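Local coordinates for protein putative cellulase CEL6 (PDB 1UP3) that hydrolyses beta-1,4-glucosidic bonds of cellulose as a family 6 endoglucanase, probably binding the chain in a cleft over a barrel-like core of parallel strands, at residues P9-P14 against G62-A67; A51-T56 against R98-A103; R81-Y86 against A125-P130; E197-G202 against A248-H253; G264-T269 against G273-G278. All blocks are in the same frame, centred on the assembly; numbering follows the deposited sequence.

How the contacts relate
The five contacts, each centred 16 to 19 Å from the middle of the chain, lie around a sheet of seven parallel strands. Contacts 1 and 2 share helix 50-66 near its two ends, their centres about 20 Å apart, and their segments alternate along the sequence, as do those of contacts 2 and 3. Contact 3 lies opposite contact 1 across the chain's centre, at the sugar-binding side, with one aspartate on the bound sugar. Contact 4 joins helix 195-208 to the loop before the last strand, and contact 5 follows that strand. Contacts 3 and 5 touch through Tyr-86, which packs on Thr-269 and Ala-277, so two loops distant in sequence meet.

Contact 1: P9-P14 against G62-A67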
# COMPACT_ATOMS: atom_id res chain seq x y z
N PRO A 9 -6.59 -11.57 12.72
CA PRO A 9 -5.48 -11.69 11.79
C PRO A 9 -5.77 -10.97 10.49
O PRO A 9 -6.93 -10.79 10.13
CB PRO A 9 -5.34 -13.19 11.57
CG PRO A 9 -6.67 -13.76 11.90
CD PRO A 9 -7.25 -12.87 12.98
N PHE A 10 -4.71 -10.57 9.79
CA PHE A 10 -4.85 -10.01 8.47
C PHE A 10 -5.16 -11.14 7.47
O PHE A 10 -4.66 -12.26 7.58
CB PHE A 10 -3.60 -9.22 8.08
CG PHE A 10 -3.32 -8.06 9.00
CD1 PHE A 10 -4.18 -7.00 9.05
CD2 PHE A 10 -2.21 -8.08 9.84
CE1 PHE A 10 -3.96 -5.94 9.90
CE2 PHE A 10 -1.99 -7.02 10.74
CZ PHE A 10 -2.86 -5.97 10.77
N TYR A 11 -5.98 -10.82 6.48
CA TYR A 11 -6.44 -11.81 5.50
C TYR A 11 -5.36 -12.25 4.52
O TYR A 11 -4.72 -11.42 3.90
CB TYR A 11 -7.60 -11.22 4.73
CG TYR A 11 -8.27 -12.13 3.71
CD1 TYR A 11 -8.76 -13.37 4.05
CD2 TYR A 11 -8.47 -11.69 2.41
CE1 TYR A 11 -9.41 -14.18 3.08
CE2 TYR A 11 -9.09 -12.47 1.48
CZ TYR A 11 -9.56 -13.72 1.82
OH TYR A 11 -10.17 -14.49 0.85
N VAL A 12 -5.20 -13.57 4.40
CA VAL A 12 -4.33 -14.16 3.40
C VAL A 12 -5.19 -14.43 2.14
O VAL A 12 -6.13 -15.24 2.18
CB VAL A 12 -3.71 -15.41 3.91
CG1 VAL A 12 -2.88 -16.07 2.80
CG2 VAL A 12 -2.85 -15.12 5.14
N ASP A 13 -4.84 -13.77 1.04
CA ASP A 13 -5.53 -13.92 -0.24
C ASP A 13 -5.25 -15.33 -0.79
O ASP A 13 -4.09 -15.65 -1.13
CB ASP A 13 -4.98 -12.87 -1.20
CG ASP A 13 -5.65 -12.89 -2.56
OD1 ASP A 13 -6.42 -13.84 -2.85
OD2 ASP A 13 -5.33 -12.03 -3.43
N PRO A 14 -6.25 -16.19 -0.87
CA PRO A 14 -6.01 -17.58 -1.30
C PRO A 14 -5.76 -17.72 -2.82
O PRO A 14 -5.43 -18.82 -3.26
CB PRO A 14 -7.32 -18.29 -0.91
CG PRO A 14 -8.32 -17.24 -1.02
CD PRO A 14 -7.68 -15.95 -0.56
N GLY A 62 -16.16 -9.43 2.16
CA GLY A 62 -17.01 -10.51 2.64
C GLY A 62 -16.26 -11.82 2.81
O GLY A 62 -16.52 -12.57 3.77
N ALA A 63 -15.32 -12.12 1.90
CA ALA A 63 -14.50 -13.32 2.03
C ALA A 63 -13.59 -13.23 3.25
O ALA A 63 -13.41 -14.20 3.98
CB ALA A 63 -13.66 -13.55 0.78
N ALA A 64 -13.05 -12.04 3.48
CA ALA A 64 -12.19 -11.84 4.63
C ALA A 64 -12.98 -12.04 5.92
O ALA A 64 -12.53 -12.73 6.83
CB ALA A 64 -11.55 -10.48 4.56
N GLN A 65 -14.17 -11.48 5.97
CA GLN A 65 -15.07 -11.65 7.13
C GLN A 65 -15.40 -13.10 7.36
O GLN A 65 -15.43 -13.55 8.53
CB GLN A 65 -16.34 -10.86 6.96
CG GLN A 65 -17.32 -10.97 8.10
CD GLN A 65 -18.37 -9.90 8.03
OE1 GLN A 65 -19.16 -9.90 7.10
NE2 GLN A 65 -18.36 -8.96 8.98
N ALA A 66 -15.63 -13.84 6.29
CA ALA A 66 -15.90 -15.29 6.40
C ALA A 66 -14.72 -16.08 6.95
O ALA A 66 -14.89 -17.20 7.44
CB ALA A 66 -16.36 -15.84 5.05
N ALA A 67 -13.49 -15.55 6.75
CA ALA A 67 -12.26 -16.12 7.30
C ALA A 67 -11.89 -15.59 8.68
O ALA A 67 -10.87 -15.98 9.21
CB ALA A 67 -11.11 -15.89 6.31
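The phenol ring of Tyr-11 lies flat against one side of a helix end, with Ala-64 beneath it. CA of Ala-64 is 3.9 Å from the ring centroid and 15° off the ring normal, a CH-pi contact over the face, and the methyl of the same residue lies under the root of the ring, its CB 3.8 Å from Tyr-11 CG. Two more methyls meet the tyrosine elsewhere. Ala-67 CB approaches Tyr-11 CE1 obliquely at 4.0 Å, while Ala-63 CB meets the far end, 3.6 Å from Tyr-11 OH. With CG anti to the backbone N (chi1 -177°), the ring extends from the loop toward the helix and along these alanines. Alanine suits the two helix positions and Ala-67 just after them, because a single methyl lets the flat ring come close to the backbone. The hydroxyl bonds to a bound polyether, probably from the crystallisation liquor, and Tyr-60 meets the ring edge-to-face. The 9-14 loop, which precedes helix 17-24, is thus laid against the C-terminal end of helix 50-66, and backbone bonds from Pro-9 and Tyr-11 to Met-70 tie it to the connection into strand 72-75.

Contact 2: A51-T56 against R98-A103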
# COMPACT_ATOMS: atom_id res chain seq x y z
N ALA A 51 -18.28 0.87 -12.55
CA ALA A 51 -19.51 0.14 -12.74
C ALA A 51 -19.53 -1.17 -11.99
O ALA A 51 -20.64 -1.68 -11.67
CB ALA A 51 -19.72 -0.16 -14.20
N THR A 52 -18.36 -1.76 -11.74
CA THR A 52 -18.29 -3.08 -11.14
C THR A 52 -17.43 -3.22 -9.89
O THR A 52 -17.49 -4.25 -9.21
CB THR A 52 -17.83 -4.13 -12.15
OG1 THR A 52 -16.49 -3.82 -12.56
CG2 THR A 52 -18.75 -4.09 -13.43
N VAL A 53 -16.59 -2.23 -9.59
CA VAL A 53 -15.64 -2.38 -8.49
C VAL A 53 -16.32 -2.57 -7.12
O VAL A 53 -15.73 -3.17 -6.21
CB VAL A 53 -14.64 -1.20 -8.45
CG1 VAL A 53 -15.30 0.13 -8.07
CG2 VAL A 53 -13.47 -1.49 -7.48
N GLY A 54 -17.53 -2.06 -6.97
CA GLY A 54 -18.29 -2.26 -5.75
C GLY A 54 -18.48 -3.73 -5.44
O GLY A 54 -18.30 -4.16 -4.30
N GLY A 55 -18.86 -4.50 -6.45
CA GLY A 55 -19.01 -5.93 -6.29
C GLY A 55 -17.70 -6.60 -5.99
O GLY A 55 -17.66 -7.52 -5.16
N THR A 56 -16.61 -6.16 -6.61
CA THR A 56 -15.29 -6.73 -6.33
C THR A 56 -14.89 -6.51 -4.87
O THR A 56 -14.38 -7.42 -4.21
CB THR A 56 -14.29 -6.09 -7.29
OG1 THR A 56 -14.69 -6.37 -8.64
CG2 THR A 56 -12.91 -6.71 -7.13
N ARG A 98 -13.61 10.10 -8.97
CA ARG A 98 -14.64 10.25 -7.96
C ARG A 98 -15.74 9.20 -8.05
O ARG A 98 -16.24 8.70 -7.04
CB ARG A 98 -15.21 11.66 -7.98
CG ARG A 98 -14.24 12.71 -7.64
CD ARG A 98 -14.70 14.02 -8.17
NE ARG A 98 -15.40 14.74 -7.15
CZ ARG A 98 -14.80 15.69 -6.43
NH1 ARG A 98 -13.53 16.02 -6.68
NH2 ARG A 98 -15.46 16.31 -5.48
N GLY A 99 -16.11 8.84 -9.23
CA GLY A 99 -17.13 7.82 -9.41
C GLY A 99 -16.64 6.47 -8.92
O GLY A 99 -17.39 5.68 -8.34
N TRP A 100 -15.36 6.22 -9.16
CA TRP A 100 -14.70 5.01 -8.69
C TRP A 100 -14.70 4.93 -7.17
O TRP A 100 -15.05 3.89 -6.63
CB TRP A 100 -13.28 4.99 -9.20
CG TRP A 100 -12.50 3.69 -9.00
CD1 TRP A 100 -12.76 2.47 -9.59
CD2 TRP A 100 -11.28 3.52 -8.24
NE1 TRP A 100 -11.77 1.57 -9.24
CE2 TRP A 100 -10.86 2.18 -8.43
CE3 TRP A 100 -10.48 4.37 -7.45
CZ2 TRP A 100 -9.69 1.66 -7.83
CZ3 TRP A 100 -9.35 3.88 -6.87
CH2 TRP A 100 -8.95 2.52 -7.07
N ILE A 101 -14.30 6.01 -6.50
CA ILE A 101 -14.33 6.07 -5.04
C ILE A 101 -15.78 5.84 -4.51
O ILE A 101 -15.96 5.12 -3.53
CB ILE A 101 -13.78 7.46 -4.54
CG1 ILE A 101 -12.27 7.56 -4.79
CG2 ILE A 101 -14.15 7.66 -3.11
CD1 ILE A 101 -11.43 6.48 -4.06
N ASP A 102 -16.80 6.42 -5.17
CA ASP A 102 -18.16 6.19 -4.73
C ASP A 102 -18.50 4.73 -4.77
O ASP A 102 -19.18 4.20 -3.87
CB ASP A 102 -19.18 6.95 -5.59
CG ASP A 102 -19.09 8.44 -5.44
OD1 ASP A 102 -18.51 8.94 -4.46
OD2 ASP A 102 -19.59 9.22 -6.29
N ALA A 103 -18.08 4.08 -5.85
CA ALA A 103 -18.35 2.65 -6.03
C ALA A 103 -17.61 1.79 -5.02
O ALA A 103 -18.17 0.85 -4.47
CB ALA A 103 -17.99 2.25 -7.44
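Helix segments 51-56 and 98-103 run in nearly the same direction, their axes 29° apart (signed crossing angle -29°) and 8.2 Å from each other at closest approach. Gly-54 and Ala-103 mark the near point: CA of Gly-54 is 3.4 Å from the carbonyl O of Ala-103, and the absence of a side chain on the glycine suits so close a backbone approach. Beside it, Val-53 fills the groove between the helices. Its CG1 sits between the backbone N and the carbonyl carbon (chi1 68°), which sends this methyl onto Ala-103 CB at 3.5 Å, tighter than usual for two carbons. The same CG1 is 3.8 Å from Trp-100 CD1, and CG2 lies 3.9 Å from Trp-100 NE1, so both methyls lie on one side of the indole, obliquely. The two side chains cross nearly perpendicularly. A branched residue suits this place, since one methyl serves the small alanine and both serve the indole, which continues inward to touch Leu-75 of strand 72-75. With that strand between them in sequence, the two form a helix-strand-helix stretch of an alpha/beta fold, adjacent helices packing outside the parallel sheet, consistent with the distorted barrel of family 6.

Contact 3: R81-Y86 against A125-P130; sequences RDCGSY and ADCLSP. With BGC (beta-D-glucopyranose), chain B.
Cys-83 and Cys-127 are joined by a disulfide that ties the loop after strand 72-75 to the short 3-10 turn after helix 121-124. From its CA, the chain of Cys-83 heads toward the other segment. Its CB is already 3.1 Å from Cys-127 SG and 3.8 Å from Cys-127 CB. One bond further on, SG lies beside the backbone N and anti to the carbonyl carbon (chi1 -58°), and there it meets its partner: Cys-83 SG to Cys-127 SG is 2.0 Å, a covalent bond. On the other side, Cys-127 holds its SG between its backbone N and carbonyl carbon (chi1 82°), which turns the sulfur out to the loop. The torsion about the S-S bond is -81°, close to the perpendicular arrangement in which a disulfide is least strained.

Next to the bridge, the CB of Asp-82 points away from the 125-130 segment, and its carboxylate meets the sugar: OD1 accepts a hydrogen bond from O3 of the bound glucose at 2.8 Å, while OD2 takes the backbone N of Ala-87. Asp-120 and Asn-191 also hold this glucose. An aspartate suits this place because its oxygen can accept from a sugar hydroxyl. Cysteine suits the neighbouring position because a covalent link restrains a loop that lacks regular structure, and so probably limits movement of the adjoining sugar-binding aspartate.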
# COMPACT_ATOMS: atom_id res chain seq x y z
N ARG A 81 -1.26 8.63 -12.61
CA ARG A 81 -0.56 7.70 -11.71
C ARG A 81 0.89 7.56 -12.11
O ARG A 81 1.19 7.41 -13.28
CB ARG A 81 -1.25 6.36 -11.68
CG ARG A 81 -0.85 5.45 -10.55
CD ARG A 81 -1.57 4.14 -10.62
NE ARG A 81 -1.07 3.30 -11.68
CZ ARG A 81 -1.58 2.13 -11.99
NH1 ARG A 81 -2.60 1.63 -11.32
NH2 ARG A 81 -1.03 1.41 -12.95
N ASP A 82 1.77 7.63 -11.09
CA ASP A 82 3.19 7.46 -11.26
C ASP A 82 3.81 8.51 -12.18
O ASP A 82 4.94 8.32 -12.64
CB ASP A 82 3.51 6.05 -11.77
CG ASP A 82 4.81 5.53 -11.24
OD1 ASP A 82 5.11 5.72 -10.02
OD2 ASP A 82 5.65 4.96 -11.99
N CYS A 83 3.10 9.61 -12.43
CA CYS A 83 3.59 10.65 -13.32
C CYS A 83 4.10 10.07 -14.64
O CYS A 83 5.07 10.55 -15.20
CB CYS A 83 4.68 11.45 -12.63
SG CYS A 83 4.15 12.21 -11.09
N GLY A 84 3.40 9.06 -15.15
CA GLY A 84 3.66 8.51 -16.47
C GLY A 84 4.89 7.64 -16.57
O GLY A 84 5.36 7.33 -17.68
N SER A 85 5.40 7.20 -15.42
CA SER A 85 6.62 6.37 -15.37
C SER A 85 6.24 4.87 -15.42
O SER A 85 5.22 4.50 -16.01
CB SER A 85 7.44 6.75 -14.13
OG SER A 85 8.68 6.06 -14.07
N TYR A 86 7.05 4.00 -14.82
CA TYR A 86 6.92 2.55 -14.99
C TYR A 86 5.56 2.00 -14.58
O TYR A 86 5.05 1.06 -15.17
CB TYR A 86 8.01 1.81 -14.23
CG TYR A 86 9.41 2.22 -14.62
CD1 TYR A 86 9.84 2.07 -15.93
CD2 TYR A 86 10.27 2.81 -13.72
CE1 TYR A 86 11.08 2.45 -16.30
CE2 TYR A 86 11.53 3.21 -14.09
CZ TYR A 86 11.93 3.01 -15.39
OH TYR A 86 13.19 3.41 -15.78
N ALA A 125 3.35 14.44 -6.04
CA ALA A 125 2.47 15.46 -6.63
C ALA A 125 3.23 16.62 -7.26
O ALA A 125 2.68 17.28 -8.12
CB ALA A 125 1.48 15.94 -5.62
N ASP A 126 4.48 16.84 -6.85
CA ASP A 126 5.24 17.96 -7.41
C ASP A 126 5.56 17.82 -8.90
O ASP A 126 5.91 18.83 -9.55
CB ASP A 126 6.54 18.17 -6.65
CG ASP A 126 6.32 18.67 -5.24
OD1 ASP A 126 5.39 19.47 -4.99
OD2 ASP A 126 7.13 18.35 -4.34
N CYS A 127 5.46 16.61 -9.46
CA CYS A 127 5.59 16.42 -10.92
C CYS A 127 4.48 17.11 -11.71
O CYS A 127 4.61 17.35 -12.91
CB CYS A 127 5.60 14.92 -11.29
SG CYS A 127 3.96 14.16 -11.39
N LEU A 128 3.37 17.42 -11.04
CA LEU A 128 2.21 18.01 -11.67
C LEU A 128 2.28 19.54 -11.67
O LEU A 128 2.95 20.15 -10.83
CB LEU A 128 0.95 17.58 -10.93
CG LEU A 128 0.73 16.05 -10.82
CD1 LEU A 128 -0.48 15.75 -9.94
CD2 LEU A 128 0.53 15.47 -12.19
N SER A 129 1.52 20.18 -12.55
CA SER A 129 1.39 21.61 -12.53
C SER A 129 0.64 22.03 -11.26
O SER A 129 -0.07 21.22 -10.64
CB SER A 129 0.58 22.02 -13.76
OG SER A 129 -0.78 21.67 -13.54
N PRO A 130 0.77 23.27 -10.80
CA PRO A 130 0.05 23.66 -9.58
C PRO A 130 -1.45 23.35 -9.60
O PRO A 130 -2.00 22.91 -8.57
CB PRO A 130 0.36 25.15 -9.44
CG PRO A 130 1.59 25.33 -10.18
CD PRO A 130 1.63 24.35 -11.31
C2 BGC B . 8.70 5.57 -7.74
C3 BGC B . 7.40 4.81 -7.52
C4 BGC B . 7.52 3.86 -6.33
C5 BGC B . 8.06 4.65 -5.12
C6 BGC B . 8.37 3.72 -3.94
C1 BGC B . 9.12 6.27 -6.44
O2 BGC B . 8.59 6.49 -8.84
O3 BGC B . 6.99 4.11 -8.69
O4 BGC B . 6.28 3.25 -5.99
O5 BGC B . 9.28 5.31 -5.42
O6 BGC B . 8.78 4.47 -2.81

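Contact 4: E197-G202 against A248-H253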
# COMPACT_ATOMS: atom_id res chain seq x y z
N GLU A 197 13.90 3.51 10.94
CA GLU A 197 13.94 4.82 10.30
C GLU A 197 12.52 5.32 10.04
O GLU A 197 12.21 6.51 10.28
CB GLU A 197 14.79 4.80 9.05
CG GLU A 197 14.93 6.18 8.42
CD GLU A 197 15.80 6.22 7.21
OE1 GLU A 197 16.77 5.45 7.12
OE2 GLU A 197 15.50 7.05 6.31
N GLU A 198 11.64 4.42 9.61
CA GLU A 198 10.27 4.83 9.32
C GLU A 198 9.47 5.16 10.57
O GLU A 198 8.61 6.05 10.51
CB GLU A 198 9.55 3.81 8.42
CG GLU A 198 10.27 3.51 7.10
CD GLU A 198 10.80 4.76 6.45
OE1 GLU A 198 10.00 5.50 5.86
OE2 GLU A 198 12.03 5.05 6.58
N ILE A 199 9.76 4.51 11.70
CA ILE A 199 9.10 4.88 12.98
C ILE A 199 9.49 6.30 13.37
O ILE A 199 8.65 7.11 13.78
CB ILE A 199 9.46 3.87 14.11
CG1 ILE A 199 8.76 2.52 13.86
CG2 ILE A 199 9.10 4.42 15.48
CD1 ILE A 199 9.28 1.40 14.74
N GLY A 200 10.77 6.64 13.27
CA GLY A 200 11.16 7.99 13.59
C GLY A 200 10.44 9.04 12.75
O GLY A 200 10.04 10.11 13.24
N TYR A 201 10.31 8.74 11.46
CA TYR A 201 9.63 9.63 10.52
C TYR A 201 8.13 9.71 10.81
O TYR A 201 7.55 10.82 10.85
CB TYR A 201 9.90 9.13 9.11
CG TYR A 201 9.40 9.97 7.96
CD1 TYR A 201 9.94 11.23 7.68
CD2 TYR A 201 8.43 9.48 7.10
CE1 TYR A 201 9.54 11.98 6.60
CE2 TYR A 201 7.99 10.23 6.04
CZ TYR A 201 8.56 11.47 5.76
OH TYR A 201 8.08 12.18 4.68
N GLY A 202 7.53 8.54 11.06
CA GLY A 202 6.13 8.44 11.41
C GLY A 202 5.76 9.18 12.68
O GLY A 202 4.74 9.86 12.78
N ALA A 248 2.22 -5.75 16.88
CA ALA A 248 3.23 -5.60 17.93
C ALA A 248 4.38 -4.77 17.39
O ALA A 248 5.42 -5.30 17.03
CB ALA A 248 3.70 -6.97 18.45
N THR A 249 4.20 -3.46 17.37
CA THR A 249 5.18 -2.57 16.77
C THR A 249 5.98 -1.85 17.83
O THR A 249 5.65 -1.87 19.04
CB THR A 249 4.51 -1.48 15.97
OG1 THR A 249 3.72 -0.67 16.85
CG2 THR A 249 3.54 -2.02 14.95
N ALA A 250 7.01 -1.14 17.35
CA ALA A 250 7.95 -0.42 18.21
C ALA A 250 7.76 1.09 18.13
O ALA A 250 8.60 1.86 18.62
CB ALA A 250 9.42 -0.83 17.88
N GLY A 251 6.65 1.54 17.56
CA GLY A 251 6.33 2.97 17.55
C GLY A 251 5.05 3.27 18.29
O GLY A 251 4.05 2.55 18.17
N ALA A 252 5.06 4.36 19.06
CA ALA A 252 3.91 4.73 19.88
C ALA A 252 2.60 4.91 19.09
O ALA A 252 1.52 4.64 19.62
CB ALA A 252 4.22 5.99 20.61
N HIS A 253 2.71 5.40 17.86
CA HIS A 253 1.56 5.61 16.99
C HIS A 253 1.55 4.68 15.76
O HIS A 253 0.76 4.91 14.84
CB HIS A 253 1.50 7.06 16.57
CG HIS A 253 1.35 7.99 17.73
ND1 HIS A 253 2.43 8.57 18.35
CD2 HIS A 253 0.25 8.42 18.39
CE1 HIS A 253 2.00 9.33 19.35
NE2 HIS A 253 0.68 9.25 19.40
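Of segment 197-202, Ile-199 is the residue whose side chain meets the 248-253 loop, and its two branches divide the work. The tight part lies at Gly-251, where CG2 of Ile-199 sits 3.7 Å from the glycine CA. The two CA atoms are 5.7 Å apart, the nearest pair between the segments, and glycine suits the spot because a CB here would point at the helix and fall about 3.1 Å from that methyl. CG1 lies beside the backbone N and anti to the carbonyl carbon (chi1 -71°), and the chain then extends to CD1, which slides along the loop to the peptide of Ala-250. There CD1 is 3.7 Å from Ala-250 C and 3.9 Å from Ala-250 CB.

In the fold, this is an outer helix of the barrel-like alpha/beta architecture, the one that follows strand 184-187, packing against the loop that enters the last strand of the parallel sheet, 254-258. Ile-199 also touches Tyr-214 and Ile-216 of strand 213-217 and Tyr-257 of strand 254-258, so a branched apolar side chain suits a position that faces both the sheet and the loop.

The looser side is toward solvent. Ala-250 is exposed, and its small methyl meets only the end of the isoleucine, whereas the backbone N of Ala-250 is bonded to the hydroxyl of Tyr-257. The N of Gly-251, by contrast, is buried by the contact and has no polar partner anywhere in the model. Further along, His-253 turns from the isoleucine to bond through ND1 with Glu-203, one helical turn beyond the contact on the same helix.

Contact 5: G264-T269 against G273-G278. With SO4 (sulfate ion), chain E.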
# COMPACT_ATOMS: atom_id res chain seq x y z
N GLY A 264 7.57 -10.19 -4.83
CA GLY A 264 7.59 -10.96 -6.06
C GLY A 264 7.09 -10.16 -7.24
O GLY A 264 7.50 -10.40 -8.37
N GLU A 265 6.24 -9.16 -7.00
CA GLU A 265 5.77 -8.30 -8.10
C GLU A 265 6.86 -7.35 -8.56
O GLU A 265 7.58 -6.77 -7.72
CB GLU A 265 4.55 -7.50 -7.68
CG GLU A 265 3.30 -8.32 -7.66
CD GLU A 265 2.10 -7.42 -7.32
OE1 GLU A 265 2.22 -6.15 -7.37
OE2 GLU A 265 1.09 -7.94 -7.03
N SER A 266 7.04 -7.23 -9.88
CA SER A 266 8.03 -6.33 -10.44
C SER A 266 7.66 -4.88 -10.14
O SER A 266 6.50 -4.52 -10.15
CB SER A 266 8.17 -6.52 -11.94
OG SER A 266 9.11 -5.60 -12.47
N ASP A 267 8.67 -4.05 -9.93
CA ASP A 267 8.47 -2.61 -9.76
C ASP A 267 8.32 -1.91 -11.11
O ASP A 267 7.95 -0.71 -11.15
CB ASP A 267 9.60 -1.99 -8.95
CG ASP A 267 9.70 -2.56 -7.56
OD1 ASP A 267 8.66 -2.56 -6.87
OD2 ASP A 267 10.78 -3.03 -7.09
N GLY A 268 8.69 -2.59 -12.19
CA GLY A 268 8.65 -2.02 -13.53
C GLY A 268 9.78 -2.55 -14.42
O GLY A 268 10.57 -3.39 -14.01
N THR A 269 9.87 -1.99 -15.62
CA THR A 269 10.94 -2.35 -16.53
C THR A 269 12.33 -1.85 -16.08
O THR A 269 13.35 -2.49 -16.36
CB THR A 269 10.58 -1.86 -17.93
OG1 THR A 269 10.28 -0.47 -17.89
CG2 THR A 269 9.33 -2.47 -18.44
N GLY A 273 14.63 -3.74 -19.10
CA GLY A 273 13.78 -4.70 -19.78
C GLY A 273 13.19 -5.73 -18.82
O GLY A 273 12.83 -6.83 -19.23
N GLU A 274 13.04 -5.35 -17.54
CA GLU A 274 12.42 -6.24 -16.53
C GLU A 274 10.91 -6.29 -16.71
O GLU A 274 10.35 -5.54 -17.53
CB GLU A 274 12.87 -5.82 -15.13
CG GLU A 274 14.33 -6.21 -14.94
CD GLU A 274 15.04 -5.60 -13.78
OE1 GLU A 274 14.52 -4.65 -13.14
OE2 GLU A 274 16.18 -6.08 -13.50
N PRO A 275 10.21 -7.19 -16.02
CA PRO A 275 8.77 -7.32 -16.26
C PRO A 275 7.94 -6.09 -15.90
O PRO A 275 8.33 -5.29 -15.04
CB PRO A 275 8.39 -8.57 -15.46
CG PRO A 275 9.65 -9.33 -15.33
CD PRO A 275 10.70 -8.25 -15.12
N GLN A 276 6.84 -5.89 -16.62
CA GLN A 276 5.97 -4.71 -16.40
C GLN A 276 5.61 -4.61 -14.91
O GLN A 276 5.46 -5.63 -14.22
CB GLN A 276 4.69 -4.87 -17.24
CG GLN A 276 3.72 -3.73 -17.26
CD GLN A 276 2.31 -4.16 -17.71
OE1 GLN A 276 1.92 -5.33 -17.57
NE2 GLN A 276 1.54 -3.20 -18.21
N ALA A 277 5.42 -3.38 -14.43
CA ALA A 277 5.05 -3.14 -13.04
C ALA A 277 3.83 -3.96 -12.66
O ALA A 277 2.82 -4.01 -13.42
CB ALA A 277 4.84 -1.65 -12.77
N GLY A 278 3.97 -4.70 -11.56
CA GLY A 278 2.88 -5.49 -11.02
C GLY A 278 2.84 -6.96 -11.39
O GLY A 278 2.09 -7.75 -10.78
S SO4 E . 12.98 0.02 -20.18
O1 SO4 E . 11.90 0.07 -21.14
O2 SO4 E . 13.38 -1.36 -19.94
O3 SO4 E . 12.64 0.72 -18.93
O4 SO4 E . 14.14 0.83 -20.62
O HOH W 1 6.54 -1.10 -16.10
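Ser-266 turns its OG anti to the backbone N (chi1 178°), across to the returning chain, where it donates to the carbonyl O of Pro-275 at 2.7 Å, from above the carbonyl plane. Ser-266 OG also accepts from Gly-268 N at 3.1 Å, closing an ST turn, and Asn-235 ND2 bonds it as well. Serine suits a place that needs one small group able to donate and accept. The backbone conformation of Gly-268 would jam a CB against the preceding carbonyl O, hence glycine.

Two backbone bonds hold the chains on either side of this hydroxyl: Gly-278 N to Ser-266 O at 2.9 Å, and Glu-274 N to Thr-269 O at 3.1 Å. A water accepts from Ala-277 N at 3.0 Å. At the turn, Thr-269 places OG1 between its backbone N and carbonyl carbon (chi1 54°), from where it donates to a sulfate oxygen, O3, at 2.8 Å; Gly-273 N donates to O2, and Gly-271 N holds the ion too.

The sulfate probably came from the crystallisation liquor, yet its backbone and hydroxyl donors are consistent with a turn able to hold an anion, while the serine hydroxyl, donating and accepting at once, links both chains of this irregular loop.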